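Local coordinates for protein acyl-CoA dehydrogenase (Slackia heliotrinireducens, PDB 4RM7) that is of unspecified function but belongs to the acyl-CoA dehydrogenase family, pairing helical domains with a beta domain and assembling as four copies of one chain, at residues Met291-Lys294 with Leu295-Arg299; Val284-Lys287 with Leu288-Glu292; Leu321-Tyr324 with Tyr325-Ala329. All coordinates share one frame; numbering follows the deposited sequence.

Contact 1: residues Met291-Lys294 with Leu295-Arg299; sequences MEVK and LTNMR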
loop_
_atom_site.group_PDB
_atom_site.type_symbol
_atom_site.label_atom_id
_atom_site.label_comp_id
_atom_site.label_asym_id
_atom_site.label_seq_id
_atom_site.Cartn_x
_atom_site.Cartn_y
_atom_site.Cartn_z
HETATM N N MSE A 291 -11.917 3.350 -5.111
HETATM C CA MSE A 291 -11.909 3.446 -6.571
HETATM C C MSE A 291 -12.322 4.826 -7.105
HETATM O O MSE A 291 -11.702 5.345 -8.031
HETATM C CB MSE A 291 -12.822 2.379 -7.166
HETATM C CG MSE A 291 -12.283 0.971 -6.994
HETATM SE SE MSE A 291 -13.693 -0.375 -6.958
HETATM C CE MSE A 291 -13.932 -0.698 -8.883
ATOM N N GLU A 292 -13.369 5.414 -6.542
ATOM C CA GLU A 292 -13.793 6.710 -7.020
ATOM C C GLU A 292 -12.741 7.784 -6.676
ATOM O O GLU A 292 -12.572 8.749 -7.427
ATOM C CB GLU A 292 -15.165 7.075 -6.452
ATOM C CG GLU A 292 -15.828 8.265 -7.178
ATOM C CD GLU A 292 -16.097 8.000 -8.679
ATOM O OE1 GLU A 292 -16.320 6.843 -9.054
ATOM O OE2 GLU A 292 -16.099 8.945 -9.494
ATOM N N VAL A 293 -12.025 7.619 -5.564
ATOM C CA VAL A 293 -10.947 8.548 -5.230
ATOM C C VAL A 293 -9.838 8.460 -6.279
ATOM O O VAL A 293 -9.330 9.479 -6.763
ATOM C CB VAL A 293 -10.327 8.270 -3.863
ATOM C CG1 VAL A 293 -9.001 8.994 -3.752
ATOM C CG2 VAL A 293 -11.253 8.688 -2.742
ATOM N N LYS A 294 -9.465 7.237 -6.632
ATOM C CA LYS A 294 -8.423 7.064 -7.629
ATOM C C LYS A 294 -8.856 7.630 -8.983
ATOM O O LYS A 294 -8.062 8.296 -9.646
ATOM C CB LYS A 294 -8.027 5.592 -7.742
ATOM C CG LYS A 294 -7.272 5.134 -6.502
ATOM C CD LYS A 294 -6.914 3.686 -6.564
ATOM C CE LYS A 294 -6.358 3.232 -5.235
ATOM N NZ LYS A 294 -6.057 1.771 -5.243
ATOM N N LEU A 295 -10.111 7.401 -9.377
ATOM C CA LEU A 295 -10.597 7.925 -10.655
ATOM C C LEU A 295 -10.572 9.450 -10.636
ATOM O O LEU A 295 -10.197 10.086 -11.627
ATOM C CB LEU A 295 -12.012 7.454 -10.955
ATOM C CG LEU A 295 -12.248 6.007 -11.330
ATOM C CD1 LEU A 295 -13.747 5.729 -11.375
ATOM C CD2 LEU A 295 -11.585 5.765 -12.683
ATOM N N THR A 296 -10.981 10.027 -9.506
ATOM C CA THR A 296 -10.970 11.482 -9.341
ATOM C C THR A 296 -9.556 12.025 -9.538
ATOM O O THR A 296 -9.350 12.979 -10.278
ATOM C CB THR A 296 -11.499 11.908 -7.953
ATOM O OG1 THR A 296 -12.749 11.256 -7.699
ATOM C CG2 THR A 296 -11.719 13.424 -7.896
ATOM N N ASN A 297 -8.589 11.402 -8.882
ATOM C CA ASN A 297 -7.197 11.820 -8.977
ATOM C C ASN A 297 -6.640 11.673 -10.409
ATOM O O ASN A 297 -6.054 12.601 -10.950
ATOM C CB ASN A 297 -6.339 11.029 -7.965
ATOM C CG ASN A 297 -6.561 11.479 -6.515
ATOM O OD1 ASN A 297 -7.077 12.568 -6.260
ATOM N ND2 ASN A 297 -6.143 10.648 -5.562
HETATM N N MSE A 298 -6.838 10.509 -11.016
HETATM C CA MSE A 298 -6.445 10.277 -12.398
HETATM C C MSE A 298 -6.941 11.361 -13.337
HETATM O O MSE A 298 -6.172 11.883 -14.149
HETATM C CB MSE A 298 -6.975 8.941 -12.893
HETATM C CG MSE A 298 -6.340 7.728 -12.251
HETATM SE SE MSE A 298 -7.112 6.127 -13.063
HETATM C CE MSE A 298 -7.821 5.312 -11.453
ATOM N N ARG A 299 -8.226 11.689 -13.217
ATOM C CA ARG A 299 -8.886 12.617 -14.130
ATOM C C ARG A 299 -8.322 14.011 -13.933
ATOM O O ARG A 299 -8.017 14.712 -14.891
ATOM C CB ARG A 299 -10.404 12.597 -13.917
ATOM C CG ARG A 299 -11.192 13.382 -14.950
ATOM C CD ARG A 299 -12.695 13.058 -14.914
ATOM N NE ARG A 299 -12.970 11.755 -15.508
ATOM C CZ ARG A 299 -13.503 10.711 -14.873
ATOM N NH1 ARG A 299 -13.828 10.795 -13.582
ATOM N NH2 ARG A 299 -13.686 9.564 -15.538
HETATM O O HOH W 1 -15.480 8.891 -12.120
#

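Contact 2: residues Val284-Lys287 with Leu288-Glu292; sequences VQMK and LTEME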
loop_
_atom_site.group_PDB
_atom_site.type_symbol
_atom_site.label_atom_id
_atom_site.label_comp_id
_atom_site.label_asym_id
_atom_site.label_seq_id
_atom_site.Cartn_x
_atom_site.Cartn_y
_atom_site.Cartn_z
ATOM N N VAL A 284 -17.326 -3.779 0.213
ATOM C CA VAL A 284 -17.622 -3.212 -1.096
ATOM C C VAL A 284 -17.738 -1.675 -1.043
ATOM O O VAL A 284 -17.280 -0.993 -1.945
ATOM C CB VAL A 284 -18.909 -3.816 -1.689
ATOM C CG1 VAL A 284 -19.303 -3.097 -2.977
ATOM C CG2 VAL A 284 -18.711 -5.286 -1.939
ATOM N N GLN A 285 -18.344 -1.136 0.012
ATOM C CA GLN A 285 -18.469 0.304 0.132
ATOM C C GLN A 285 -17.106 0.948 0.140
ATOM O O GLN A 285 -16.863 1.887 -0.592
ATOM C CB GLN A 285 -19.232 0.688 1.381
ATOM C CG GLN A 285 -20.688 0.375 1.263
ATOM C CD GLN A 285 -21.502 1.038 2.336
ATOM O OE1 GLN A 285 -21.163 0.992 3.531
ATOM N NE2 GLN A 285 -22.585 1.674 1.920
HETATM N N MSE A 286 -16.197 0.416 0.929
HETATM C CA MSE A 286 -14.896 1.007 0.944
HETATM C C MSE A 286 -14.167 0.868 -0.395
HETATM O O MSE A 286 -13.554 1.827 -0.874
HETATM C CB MSE A 286 -14.039 0.408 2.042
HETATM C CG MSE A 286 -12.622 0.950 1.904
HETATM SE SE MSE A 286 -11.401 -0.493 1.921
HETATM C CE MSE A 286 -11.440 -0.669 3.867
ATOM N N LYS A 287 -14.220 -0.316 -0.994
ATOM C CA LYS A 287 -13.570 -0.508 -2.288
ATOM C C LYS A 287 -14.087 0.530 -3.288
ATOM O O LYS A 287 -13.310 1.165 -3.991
ATOM C CB LYS A 287 -13.799 -1.920 -2.815
ATOM C CG LYS A 287 -12.678 -2.894 -2.487
ATOM C CD LYS A 287 -12.919 -4.217 -3.225
ATOM C CE LYS A 287 -12.085 -5.354 -2.660
ATOM N NZ LYS A 287 -12.704 -5.988 -1.454
ATOM N N LEU A 288 -15.402 0.724 -3.292
ATOM C CA LEU A 288 -16.046 1.711 -4.142
ATOM C C LEU A 288 -15.529 3.135 -3.938
ATOM O O LEU A 288 -15.220 3.811 -4.925
ATOM C CB LEU A 288 -17.564 1.672 -3.926
ATOM C CG LEU A 288 -18.217 0.466 -4.613
ATOM C CD1 LEU A 288 -19.730 0.522 -4.534
ATOM C CD2 LEU A 288 -17.758 0.410 -6.058
ATOM N N THR A 289 -15.487 3.608 -2.709
ATOM C CA THR A 289 -14.971 4.935 -2.453
ATOM C C THR A 289 -13.486 5.031 -2.787
ATOM O O THR A 289 -13.025 6.022 -3.315
ATOM C CB THR A 289 -15.348 5.501 -1.054
ATOM O OG1 THR A 289 -14.861 4.651 -0.022
ATOM C CG2 THR A 289 -16.826 5.686 -0.894
ATOM N N GLU A 290 -12.743 3.987 -2.476
ATOM C CA GLU A 290 -11.319 3.938 -2.816
ATOM C C GLU A 290 -11.126 4.093 -4.342
ATOM O O GLU A 290 -10.318 4.887 -4.813
ATOM C CB GLU A 290 -10.720 2.628 -2.318
ATOM C CG GLU A 290 -9.235 2.604 -2.318
ATOM C CD GLU A 290 -8.666 3.220 -1.054
ATOM O OE1 GLU A 290 -9.238 2.988 0.040
ATOM O OE2 GLU A 290 -7.654 3.948 -1.165
HETATM N N MSE A 291 -11.917 3.350 -5.111
HETATM C CA MSE A 291 -11.909 3.446 -6.571
HETATM C C MSE A 291 -12.322 4.826 -7.105
HETATM O O MSE A 291 -11.702 5.345 -8.031
HETATM C CB MSE A 291 -12.822 2.379 -7.166
HETATM C CG MSE A 291 -12.283 0.971 -6.994
HETATM SE SE MSE A 291 -13.693 -0.375 -6.958
HETATM C CE MSE A 291 -13.932 -0.698 -8.883
ATOM N N GLU A 292 -13.369 5.414 -6.542
ATOM C CA GLU A 292 -13.793 6.710 -7.020
ATOM C C GLU A 292 -12.741 7.784 -6.676
ATOM O O GLU A 292 -12.572 8.749 -7.427
ATOM C CB GLU A 292 -15.165 7.075 -6.452
ATOM C CG GLU A 292 -15.828 8.265 -7.178
ATOM C CD GLU A 292 -16.097 8.000 -8.679
ATOM O OE1 GLU A 292 -16.320 6.843 -9.054
ATOM O OE2 GLU A 292 -16.099 8.945 -9.494
#

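Contact 3: residues Leu321-Tyr324 with Tyr325-Ala329; sequences LMKY and YVPKA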
loop_
_atom_site.group_PDB
_atom_site.type_symbol
_atom_site.label_atom_id
_atom_site.label_comp_id
_atom_site.label_asym_id
_atom_site.label_seq_id
_atom_site.Cartn_x
_atom_site.Cartn_y
_atom_site.Cartn_z
ATOM N N LEU A 321 4.354 13.353 -13.444
ATOM C CA LEU A 321 3.621 12.952 -12.239
ATOM C C LEU A 321 2.358 12.184 -12.631
ATOM O O LEU A 321 2.055 11.152 -12.065
ATOM C CB LEU A 321 3.268 14.169 -11.370
ATOM C CG LEU A 321 4.451 14.909 -10.733
ATOM C CD1 LEU A 321 3.959 16.082 -9.900
ATOM C CD2 LEU A 321 5.304 13.964 -9.887
HETATM N N MSE A 322 1.644 12.704 -13.620
HETATM C CA MSE A 322 0.529 12.021 -14.251
HETATM C C MSE A 322 0.894 10.598 -14.696
HETATM O O MSE A 322 0.221 9.648 -14.344
HETATM C CB MSE A 322 0.047 12.843 -15.456
HETATM C CG MSE A 322 -1.049 12.193 -16.250
HETATM SE SE MSE A 322 -1.070 12.868 -18.063
HETATM C CE MSE A 322 0.520 11.907 -18.694
ATOM N N LYS A 323 1.965 10.444 -15.460
ATOM C CA LYS A 323 2.317 9.118 -15.966
ATOM C C LYS A 323 2.736 8.179 -14.842
ATOM O O LYS A 323 2.585 6.971 -14.946
ATOM C CB LYS A 323 3.433 9.214 -17.015
ATOM C CG LYS A 323 3.722 7.904 -17.734
ATOM C CD LYS A 323 2.429 7.301 -18.279
ATOM C CE LYS A 323 2.689 6.155 -19.252
ATOM N NZ LYS A 323 3.476 5.053 -18.645
ATOM N N TYR A 324 3.276 8.736 -13.766
ATOM C CA TYR A 324 3.718 7.913 -12.644
ATOM C C TYR A 324 2.519 7.319 -11.926
ATOM O O TYR A 324 2.542 6.179 -11.475
ATOM C CB TYR A 324 4.567 8.743 -11.660
ATOM C CG TYR A 324 5.104 7.965 -10.472
ATOM C CD1 TYR A 324 6.235 7.177 -10.588
ATOM C CD2 TYR A 324 4.486 8.035 -9.229
ATOM C CE1 TYR A 324 6.738 6.468 -9.504
ATOM C CE2 TYR A 324 4.984 7.328 -8.120
ATOM C CZ TYR A 324 6.105 6.549 -8.270
ATOM O OH TYR A 324 6.593 5.835 -7.191
ATOM N N TYR A 325 1.454 8.100 -11.838
ATOM C CA TYR A 325 0.366 7.735 -10.975
ATOM C C TYR A 325 -0.714 6.907 -11.677
ATOM O O TYR A 325 -1.213 5.936 -11.120
ATOM C CB TYR A 325 -0.263 9.004 -10.367
ATOM C CG TYR A 325 -1.489 8.703 -9.524
ATOM C CD1 TYR A 325 -1.366 8.272 -8.194
ATOM C CD2 TYR A 325 -2.759 8.823 -10.056
ATOM C CE1 TYR A 325 -2.494 7.982 -7.417
ATOM C CE2 TYR A 325 -3.903 8.550 -9.279
ATOM C CZ TYR A 325 -3.760 8.125 -7.966
ATOM O OH TYR A 325 -4.885 7.865 -7.209
ATOM N N VAL A 326 -1.063 7.290 -12.895
ATOM C CA VAL A 326 -2.339 6.878 -13.465
ATOM C C VAL A 326 -2.424 5.417 -13.913
ATOM O O VAL A 326 -3.389 4.753 -13.562
ATOM C CB VAL A 326 -2.748 7.806 -14.649
ATOM C CG1 VAL A 326 -4.003 7.263 -15.376
ATOM C CG2 VAL A 326 -3.033 9.203 -14.105
ATOM N N PRO A 327 -1.440 4.912 -14.682
ATOM C CA PRO A 327 -1.601 3.513 -15.099
ATOM C C PRO A 327 -1.644 2.552 -13.914
ATOM O O PRO A 327 -2.454 1.620 -13.914
ATOM C CB PRO A 327 -0.365 3.259 -15.970
ATOM C CG PRO A 327 0.010 4.612 -16.492
ATOM C CD PRO A 327 -0.268 5.539 -15.332
ATOM N N LYS A 328 -0.823 2.781 -12.896
ATOM C CA LYS A 328 -0.857 1.879 -11.751
ATOM C C LYS A 328 -2.203 2.023 -11.028
ATOM O O LYS A 328 -2.827 1.024 -10.649
ATOM C CB LYS A 328 0.298 2.158 -10.806
ATOM C CG LYS A 328 0.412 1.164 -9.682
ATOM C CD LYS A 328 1.342 1.685 -8.641
ATOM C CE LYS A 328 1.890 0.563 -7.789
ATOM N NZ LYS A 328 2.776 1.099 -6.708
ATOM N N ALA A 329 -2.664 3.263 -10.862
ATOM C CA ALA A 329 -3.969 3.497 -10.252
ATOM C C ALA A 329 -5.062 2.835 -11.071
ATOM O O ALA A 329 -5.977 2.220 -10.517
ATOM C CB ALA A 329 -4.241 4.962 -10.117
HETATM O O HOH W 2 1.704 3.959 -13.071
#

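Contact 1: residues Met291-Lys294 with Leu295-Arg299
The backbone oxygen Glu292 O is gripped twice by Thr296, one turn further along the same helix. The amide Thr296 N donates to it over 2.9 Å, and the hydroxyl Thr296 OG1 over 2.5 Å. The two donors arrive from opposite faces of the carbonyl plane, each tilted about 30° out of it. Threonine suits the place because its hydroxyl, held beside its own backbone N (chi1 -50°), can turn back to the preceding turn and satisfy itself within the helix.

Glu292 itself folds at chi2, bringing OE1 to 3.6 Å from Leu295 CD1, where the two side chains cross at a slant. That same OE1 is hydrogen-bonded to Tyr384 of the second subunit. A water donates to Glu292 OE2 (2.7 Å) and accepts from Arg299 NH1 (2.9 Å), lying in plane at the guanidinium edge; it joins two opposite charges that do not touch directly. Arg299 NE also forms a salt bridge with Glu78.

Val293 and Asn297 lie side by side and point the same way, Val293 CG1 3.8 Å from Asn297 ND2. Selenomethionine Met298 bends at chi3, placing CE 3.7 Å from Lys294 CB, while the extended lysine continues to a salt bridge with Glu332.

The helix 282-311 carrying this contact is packed on several sides: Met291 and Leu295 meet helix 234-270, Lys294 and Met298 meet helix 316-341, and Asn297 meets Asn297 of the second subunit.

Contact 2: residues Val284-Lys287 with Leu288-Glu292
Met286 and Thr289 meet through a backbone oxygen with two donors. Glu290 N gives Met286 O the regular helical bond of 2.8 Å, while the hydroxyl Thr289 OG1 adds a second at 3.2 Å. The hydroxyl comes from the flank of the carbonyl, with a C=O...donor angle of 112°. It can do so because OG1 sits between the backbone N and the carbonyl carbon of its own residue (chi1 59°), which turns it to the oxygen three residues back. Further amide bonds, Leu288 N to Val284 O and Thr289 N to Gln285 O, continue the alpha-helix.

Apolar contact is carried by Val284 and Leu288, which lie alongside each other and point the same way, Val284 CG1 4.0 Å from Leu288 CD1. The branched hydrocarbon of Leu288 suits a position facing another helix, for it continues onto Met261. The selenomethionine Met291 lays its CG against Lys287 O at 3.2 Å before reaching Ala264 and Ala337.

Charged ends serve other chains. Lys287 NZ forms a salt bridge with Glu370 of the fourth subunit, and Glu290 OE1 is hydrogen-bonded to Tyr324 of the second subunit.

This chemistry implies a divided helix: its backbone and threonine hydroxyl are satisfied locally, Leu288 and Met291 serve the chain's own bundle, Met286 faces the second and third subunits, and Lys287 and Glu290 tie subunits together.

Contact 3: residues Leu321-Tyr324 with Tyr325-Ala329
Lys323 and Pro327 meet where the helix loses a bond. Proline has no N-H to offer, and its ring carbon Pro327 CD stands 3.2 Å from Lys323 O instead. Folded at chi2 and chi4, the lysine crosses the proline at about a right angle, with Lys323 CD 4.0 Å from Pro327 CG. One residue before the proline the bonding is still helical: Val326 N donates to Met322 O at 3.1 Å, and Val326 CG2 lies 4.2 Å from Met322 CG.

This is a proline kink within helix 316-341 of the helical C-terminal domain. Lys328 N likewise has no bond to the turn before; it donates to a water at 2.8 Å, and that water lies 2.9 Å from Tyr324 O, so solvent fills the step. Beyond the kink helical bonding resumes, as Ala329 N donates to Tyr325 O, and the small Ala329 CB sits 3.7 Å above the Tyr325 ring plane, toward its rim.

Farther out, Lys323 NZ is held by the backbone oxygens of Tyr362, Ala365 and Gly367, which suits a buried ammonium. Tyr325 packs on Lys294 and Met298, while Tyr324 OH is hydrogen-bonded to Glu290 of the second subunit.

Along the chain the order is contact 2, contact 1, contact 3, all in the C-terminal helical domain. Contacts 2 and 1 are successive turns of helix 282-311, sharing Met291 and Glu292, with centres about 10 Å apart. Contact 3 lies on the next helix, 316-341, its centre about 11 Å from that of contact 1 and about 19 Å from that of contact 2. Contacts 1 and 3 touch, through Met298 against Val326 for instance, whereas the nearest atoms of contacts 2 and 3 remain about 7 Å apart. Since all three reach the second subunit, these neighbouring helices contribute to both the bundle and the interface with the second subunit.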